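Local structure of gamma-glutamyltranspeptidase (Streptomyces lincolnensis, 6J3A) at residues S16-L21 / V49-L54; T421-V426 / M433-P438; A36-V41 / H122-L127. The protein is probably a gamma-glutamyltransferase of the Ntn-hydrolase clan, related to LmbA, that transfers or cleaves gamma-glutamyl groups. All coordinates share one frame; numbering follows the deposited sequence.

Contact 1 (S16-L21 / V49-L54); sequences SSTHWL and VVEPHL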
# COMPACT_ATOMS: atom_id res chain seq x y z
N SER A 16 8.41 5.15 2.41
CA SER A 16 7.38 5.87 1.68
C SER A 16 7.99 6.66 0.52
O SER A 16 8.78 7.58 0.74
CB SER A 16 6.63 6.81 2.62
OG SER A 16 5.48 7.32 1.98
N SER A 17 7.61 6.27 -0.70
CA SER A 17 8.05 6.89 -1.95
C SER A 17 6.89 7.46 -2.73
O SER A 17 5.72 7.28 -2.38
CB SER A 17 8.73 5.87 -2.87
OG SER A 17 10.04 5.60 -2.43
N THR A 18 7.26 8.13 -3.82
CA THR A 18 6.34 8.54 -4.88
C THR A 18 6.14 7.45 -5.94
O THR A 18 5.48 7.71 -6.94
CB THR A 18 6.84 9.84 -5.58
OG1 THR A 18 8.20 9.69 -5.99
CG2 THR A 18 6.72 11.02 -4.65
N HIS A 19 6.70 6.25 -5.72
CA HIS A 19 6.55 5.09 -6.61
C HIS A 19 6.78 3.75 -5.89
O HIS A 19 7.83 3.53 -5.28
CB HIS A 19 7.52 5.18 -7.77
CG HIS A 19 7.06 4.46 -9.00
ND1 HIS A 19 6.95 3.09 -9.06
CD2 HIS A 19 6.70 4.92 -10.22
CE1 HIS A 19 6.54 2.73 -10.26
NE2 HIS A 19 6.38 3.82 -10.98
N TRP A 20 5.80 2.86 -6.03
CA TRP A 20 5.76 1.59 -5.28
C TRP A 20 6.99 0.70 -5.52
O TRP A 20 7.46 0.04 -4.60
CB TRP A 20 4.45 0.82 -5.58
CG TRP A 20 4.38 0.26 -6.97
CD1 TRP A 20 4.87 -0.94 -7.40
CD2 TRP A 20 3.80 0.89 -8.12
NE1 TRP A 20 4.64 -1.09 -8.75
CE2 TRP A 20 3.99 0.02 -9.22
CE3 TRP A 20 3.15 2.12 -8.33
CZ2 TRP A 20 3.54 0.33 -10.51
CZ3 TRP A 20 2.70 2.42 -9.62
CH2 TRP A 20 2.90 1.53 -10.69
N LEU A 21 7.47 0.69 -6.75
CA LEU A 21 8.64 -0.09 -7.14
C LEU A 21 9.87 0.35 -6.35
O LEU A 21 10.67 -0.48 -5.91
CB LEU A 21 8.90 0.06 -8.65
CG LEU A 21 7.91 -0.56 -9.65
CD1 LEU A 21 8.30 -0.16 -11.07
CD2 LEU A 21 7.83 -2.07 -9.57
N VAL A 49 14.87 5.14 -12.84
CA VAL A 49 14.35 4.20 -13.84
C VAL A 49 12.84 4.27 -13.99
O VAL A 49 12.33 4.17 -15.10
CB VAL A 49 14.78 2.75 -13.51
CG1 VAL A 49 14.26 1.78 -14.56
CG2 VAL A 49 16.30 2.64 -13.44
N VAL A 50 12.12 4.44 -12.88
CA VAL A 50 10.65 4.37 -12.89
C VAL A 50 9.93 5.71 -12.90
O VAL A 50 8.72 5.75 -13.10
CB VAL A 50 10.10 3.48 -11.75
CG1 VAL A 50 10.77 2.11 -11.79
CG2 VAL A 50 10.26 4.14 -10.38
N GLU A 51 10.67 6.80 -12.68
CA GLU A 51 10.16 8.16 -12.86
C GLU A 51 11.16 9.04 -13.64
O GLU A 51 11.53 10.13 -13.18
CB GLU A 51 9.85 8.80 -11.51
CG GLU A 51 8.88 7.99 -10.65
CD GLU A 51 8.26 8.81 -9.53
OE1 GLU A 51 7.62 9.84 -9.82
OE2 GLU A 51 8.39 8.41 -8.36
N PRO A 52 11.57 8.60 -14.84
CA PRO A 52 12.55 9.34 -15.64
C PRO A 52 12.01 10.63 -16.27
O PRO A 52 12.78 11.46 -16.73
CB PRO A 52 12.91 8.35 -16.74
CG PRO A 52 11.64 7.61 -16.96
CD PRO A 52 11.07 7.43 -15.58
N HIS A 53 10.69 10.73 -16.35
CA HIS A 53 9.97 12.00 -16.57
C HIS A 53 10.00 13.00 -15.40
O HIS A 53 9.53 14.13 -15.56
CB HIS A 53 8.50 11.69 -16.91
CG HIS A 53 7.76 11.00 -15.81
ND1 HIS A 53 6.53 11.42 -15.36
CD2 HIS A 53 8.08 9.92 -15.06
CE1 HIS A 53 6.12 10.61 -14.40
NE2 HIS A 53 7.05 9.70 -14.19
N LEU A 54 10.49 12.57 -14.24
CA LEU A 54 10.53 13.39 -13.03
C LEU A 54 11.89 13.47 -12.32
O LEU A 54 12.07 14.34 -11.47
CB LEU A 54 9.44 12.92 -12.06
CG LEU A 54 8.00 13.17 -12.54
CD1 LEU A 54 7.01 12.47 -11.62
CD2 LEU A 54 7.65 14.64 -12.63
O HOH W 1 6.63 4.28 -13.88
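The backbones of His19 and Val50 approach to 7.5 Å between their CA atoms, where the turn from strand 13-17 into helix 20-31 passes the C-terminal end of helix 36-50. Val50 is the wedge. Its CG2 methyl sits almost squarely over one face of the His19 imidazole, 3.6 Å from the ring centroid and 14° off the normal, a CH-pi contact. CG1, anti to the Val50 carbonyl carbon (chi1 -53°), goes the other way and meets Leu21 CD1 at 3.4 Å. His19 is the N-cap of helix 20-31, and its ND1 takes a weak in-plane bond from Leu21 N. On the far nitrogen, NE2 lies 2.9 Å from a water that donates to Val50 O at 2.7 Å. Next along, the extended Glu51 side chain crosses Thr18 at about a right angle, and Thr18 OG1 donates to Glu51 OE2 at 2.7 Å on the syn side, 16° out of the carboxylate plane. Thr18 OG1 also takes a weak bond from His423 N. An alanine in place of Glu51 would probably leave the Thr18 hydroxyl without its carboxylate acceptor, held only weakly by His423 N, and open a gap beside His19 CB. With a methyl over its face and polar partners at both nitrogens, the imidazole is probably fixed in rotation, which ties the start of helix 20-31 to the end of helix 36-50.

Contact 2 (T421-V426 / M433-P438); sequences TCHLDV and MVAATP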
# COMPACT_ATOMS: atom_id res chain seq x y z
N THR A 421 10.08 16.10 -9.93
CA THR A 421 10.71 15.65 -8.69
C THR A 421 10.10 14.34 -8.15
O THR A 421 8.92 14.04 -8.36
CB THR A 421 10.63 16.77 -7.64
OG1 THR A 421 11.28 17.94 -8.16
CG2 THR A 421 11.26 16.37 -6.32
N CYS A 422 10.94 13.56 -7.46
CA CYS A 422 10.53 12.40 -6.66
C CYS A 422 10.80 12.62 -5.17
O CYS A 422 11.45 13.60 -4.78
CB CYS A 422 11.28 11.16 -7.13
SG CYS A 422 11.10 10.88 -8.91
N HIS A 423 10.30 11.71 -4.34
CA HIS A 423 10.66 11.70 -2.92
C HIS A 423 10.69 10.29 -2.34
O HIS A 423 9.94 9.43 -2.78
CB HIS A 423 9.70 12.55 -2.10
CG HIS A 423 10.21 12.85 -0.73
ND1 HIS A 423 9.90 12.09 0.37
CD2 HIS A 423 11.04 13.83 -0.29
CE1 HIS A 423 10.51 12.59 1.43
NE2 HIS A 423 11.21 13.63 1.06
N LEU A 424 11.57 10.07 -1.37
CA LEU A 424 11.51 8.86 -0.56
C LEU A 424 11.93 9.15 0.89
O LEU A 424 12.78 10.01 1.14
CB LEU A 424 12.32 7.72 -1.19
CG LEU A 424 13.82 7.61 -0.96
CD1 LEU A 424 14.31 6.29 -1.50
CD2 LEU A 424 14.54 8.75 -1.65
N ASP A 425 11.29 8.44 1.82
CA ASP A 425 11.64 8.46 3.25
C ASP A 425 11.89 7.05 3.71
O ASP A 425 11.22 6.13 3.23
CB ASP A 425 10.48 8.96 4.11
CG ASP A 425 9.98 10.31 3.70
OD1 ASP A 425 10.72 11.28 3.97
OD2 ASP A 425 8.87 10.41 3.16
N VAL A 426 12.82 6.87 4.64
CA VAL A 426 13.05 5.55 5.26
C VAL A 426 13.27 5.70 6.76
O VAL A 426 13.90 6.65 7.20
CB VAL A 426 14.24 4.79 4.65
CG1 VAL A 426 14.31 3.36 5.19
CG2 VAL A 426 14.17 4.77 3.13
N MET A 433 16.68 7.62 10.43
CA MET A 433 15.74 8.15 9.46
C MET A 433 16.47 8.87 8.35
O MET A 433 17.61 9.32 8.54
CB MET A 433 14.75 9.11 10.09
CG MET A 433 14.04 8.53 11.30
SD MET A 433 12.90 9.72 12.02
CE MET A 433 11.44 9.34 11.09
N VAL A 434 15.79 8.97 7.21
CA VAL A 434 16.29 9.70 6.05
C VAL A 434 15.10 10.28 5.26
O VAL A 434 14.05 9.66 5.18
CB VAL A 434 17.22 8.80 5.20
CG1 VAL A 434 16.44 7.70 4.50
CG2 VAL A 434 18.02 9.62 4.21
N ALA A 435 15.26 11.48 4.71
CA ALA A 435 14.24 12.09 3.84
C ALA A 435 14.97 12.78 2.69
O ALA A 435 15.80 13.66 2.93
CB ALA A 435 13.39 13.10 4.61
N ALA A 436 14.67 12.38 1.46
CA ALA A 436 15.38 12.89 0.29
C ALA A 436 14.39 13.29 -0.78
O ALA A 436 13.40 12.60 -0.99
CB ALA A 436 16.33 11.84 -0.26
N THR A 437 14.69 14.37 -1.47
CA THR A 437 13.85 14.89 -2.54
C THR A 437 14.69 14.93 -3.82
O THR A 437 15.19 15.98 -4.18
CB THR A 437 13.33 16.29 -2.16
OG1 THR A 437 12.57 16.19 -0.95
CG2 THR A 437 12.43 16.89 -3.23
N PRO A 438 14.87 13.77 -4.49
CA PRO A 438 15.66 13.78 -5.72
C PRO A 438 14.87 14.25 -6.94
O PRO A 438 13.67 13.98 -7.05
CB PRO A 438 16.09 12.32 -5.88
CG PRO A 438 14.99 11.56 -5.26
CD PRO A 438 14.55 12.39 -4.08
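Val426 pairs with Val434, Asp425 with Ala435 and Leu424 with Ala436 in an antiparallel beta hairpin, its strand axes 4.8 Å apart and their directions at 176°, almost exactly antiparallel. The outer two are hydrogen-bonded pairs: Ala436 N reaches Leu424 O at 3.0 Å, and Val426 and Val434 exchange N-H...O bonds in both directions. Asp425 and Ala435, the non-hydrogen-bonded pair between them, bring their CA atoms to 4.5 Å. Beyond the strands the pairing continues through Cys422 N, which donates to Pro438 O at 2.8 Å. On one face Val426 and Val434 lie side by side, pointing the same way, and Val434 CG1, set between its own backbone N and carbonyl carbon (chi1 70°), touches Val426 CB at 3.7 Å. Leu424 CD2 rests on the Ala436 methyl on that same face. The second shell fixes the hairpin from both sides: Ala36, Tyr37 and Ala40 of helix 36-50 pack on the valines, while Val592 of strand 590-594 meets Asp425 and Met433. A helix against one face and a strand against the other fits the layered alpha-beta-beta-alpha core of the Ntn-hydrolase fold. At the open end of the hairpin Thr421 CG2, anti to its backbone N, presses on Thr437 CG2 at 3.3 Å, while Thr421 OG1 is hydrogen-bonded to Ser439 OG.

Contact 3 (A36-V41 / H122-L127); sequences AYDAAV and HGTKPL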
# COMPACT_ATOMS: atom_id res chain seq x y z
N ALA A 36 18.65 2.30 6.77
CA ALA A 36 17.81 3.29 6.08
C ALA A 36 18.53 3.98 4.92
O ALA A 36 17.90 4.38 3.94
CB ALA A 36 17.28 4.33 7.05
N TYR A 37 19.84 4.10 5.05
CA TYR A 37 20.67 4.79 4.08
C TYR A 37 20.95 3.88 2.89
O TYR A 37 20.73 4.30 1.75
CB TYR A 37 21.93 5.36 4.76
CG TYR A 37 21.53 6.13 6.00
CD1 TYR A 37 20.67 7.23 5.91
CD2 TYR A 37 21.90 5.70 7.27
CE1 TYR A 37 20.24 7.90 7.05
CE2 TYR A 37 21.48 6.37 8.41
CZ TYR A 37 20.65 7.47 8.29
OH TYR A 37 20.23 8.14 9.42
N ASP A 38 21.39 2.65 3.14
CA ASP A 38 21.46 1.62 2.09
C ASP A 38 20.15 1.61 1.30
O ASP A 38 20.14 1.62 0.07
CB ASP A 38 21.63 0.24 2.69
CG ASP A 38 22.93 0.06 3.40
OD1 ASP A 38 23.99 0.33 2.81
OD2 ASP A 38 22.92 -0.37 4.58
N ALA A 39 19.05 1.58 2.04
CA ALA A 39 17.72 1.48 1.45
C ALA A 39 17.43 2.64 0.52
O ALA A 39 17.01 2.45 -0.61
CB ALA A 39 16.67 1.41 2.54
N ALA A 40 17.67 3.84 1.02
CA ALA A 40 17.36 5.05 0.28
C ALA A 40 18.18 5.19 -1.00
O ALA A 40 17.67 5.67 -2.02
CB ALA A 40 17.55 6.26 1.16
N VAL A 41 19.45 4.77 -0.94
CA VAL A 41 20.30 4.75 -2.13
C VAL A 41 19.67 3.85 -3.19
O VAL A 41 19.44 4.29 -4.32
CB VAL A 41 21.74 4.30 -1.80
CG1 VAL A 41 22.56 4.11 -3.08
CG2 VAL A 41 22.44 5.34 -0.94
N HIS A 122 27.37 6.44 5.80
CA HIS A 122 26.28 5.94 6.65
C HIS A 122 25.66 4.59 6.27
O HIS A 122 24.85 4.05 7.02
CB HIS A 122 25.19 7.00 6.72
CG HIS A 122 25.69 8.31 7.22
ND1 HIS A 122 25.74 8.61 8.57
CD2 HIS A 122 26.20 9.39 6.58
CE1 HIS A 122 26.24 9.83 8.72
NE2 HIS A 122 26.53 10.32 7.53
N GLY A 123 26.05 4.04 5.13
CA GLY A 123 25.57 2.74 4.69
C GLY A 123 26.49 1.61 5.12
O GLY A 123 27.59 1.83 5.64
N THR A 124 26.02 0.39 4.87
CA THR A 124 26.72 -0.86 5.20
C THR A 124 26.90 -1.83 4.02
O THR A 124 27.70 -2.78 4.12
CB THR A 124 25.96 -1.62 6.30
OG1 THR A 124 24.67 -2.01 5.83
CG2 THR A 124 25.81 -0.74 7.53
N LYS A 125 26.18 -1.60 2.92
CA LYS A 125 26.18 -2.49 1.77
C LYS A 125 27.05 -1.97 0.62
O LYS A 125 27.27 -0.76 0.51
CB LYS A 125 24.75 -2.70 1.26
CG LYS A 125 23.85 -3.38 2.28
CD LYS A 125 22.59 -3.97 1.66
CE LYS A 125 22.70 -5.48 1.47
NZ LYS A 125 22.61 -6.21 2.77
N PRO A 126 27.57 -2.89 -0.23
CA PRO A 126 28.32 -2.44 -1.40
C PRO A 126 27.42 -1.85 -2.49
O PRO A 126 26.22 -2.11 -2.52
CB PRO A 126 29.01 -3.72 -1.92
CG PRO A 126 28.72 -4.79 -0.92
CD PRO A 126 27.49 -4.36 -0.18
N LEU A 127 28.04 -1.07 -3.37
CA LEU A 127 27.35 -0.40 -4.46
C LEU A 127 26.54 -1.38 -5.28
O LEU A 127 25.39 -1.12 -5.61
CB LEU A 127 28.37 0.29 -5.38
CG LEU A 127 28.10 1.72 -5.87
CD1 LEU A 127 28.72 1.90 -7.25
CD2 LEU A 127 26.63 2.10 -5.90
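Tyr37, in the first turn of helix 36-50, meets His122 in an edge-to-face pair, the imidazole edge directed at the phenol face. The ring planes stand at 61° and the centroids are 5.6 Å apart. His122 CB lies 3.6 Å from Tyr37 CD2, and the backbone carbonyl His122 O comes to the rim of the phenol ring near its plane. Tyr37 OH is hydrogen-bonded to Met433 O, which fixes the ring at its tip as well as over a face, and Asn35, just ahead, joins the two segments, its OD1 taking the N-H groups of Tyr37 and Asp38 and its ND2 bonded to His122 O.

Asp38 carries the polar part of the contact, its carboxylate reaching across to the loop before helix 127-140, with Val29, Leu119 and Val130 packed around it. OD1 accepts twice, from Thr124 N at 2.9 Å through its syn lone pair and from Lys125 N at 2.9 Å from above the carboxylate plane, 40° out of it. OD2 takes Thr124 OG1 at 2.7 Å, on its syn side. That hydroxyl sits between the backbone N and carbonyl carbon of Thr124 (chi1 64°), which puts it near its own N-H; both therefore point at the same carboxylate. Gly123 CA passes 3.4 Å from Asp38 OD1, and a beta carbon on Gly123 would collide with that oxygen. The aliphatic start of Lys125 lies alongside the carboxylate, while its NZ goes to Asp32 O instead. A buried carboxylate gripped by two N-H groups and a hydroxyl, with an ammonium group 6.1 Å from OD2 at Lys125 NZ, is likely to stay ionised and pin the loop to helix 36-50.

Overall arrangement
Contact 2 touches both of the others. Against contact 1, with centres 11 Å apart, its strand 424-428 neighbours strand 13-17: Ser16 O and Asp425 N are 2.9 Å apart, Thr18 N and His423 O 3.1 Å, both probable hydrogen bonds. Against contact 3, whose centre is 14 Å away, Val426 CG1 packs on Ala36 CA at 3.6 Å. Contacts 1 and 3 do not touch, their nearest atoms being about 8 Å apart, but use opposite ends of helix 36-50. In this family autocleavage of the precursor frees an N-terminal threonine that serves as nucleophile; Thr421, first modelled residue after the unmodelled 384-420, sits where that threonine would be expected, which probably puts contact 2 beside the active site.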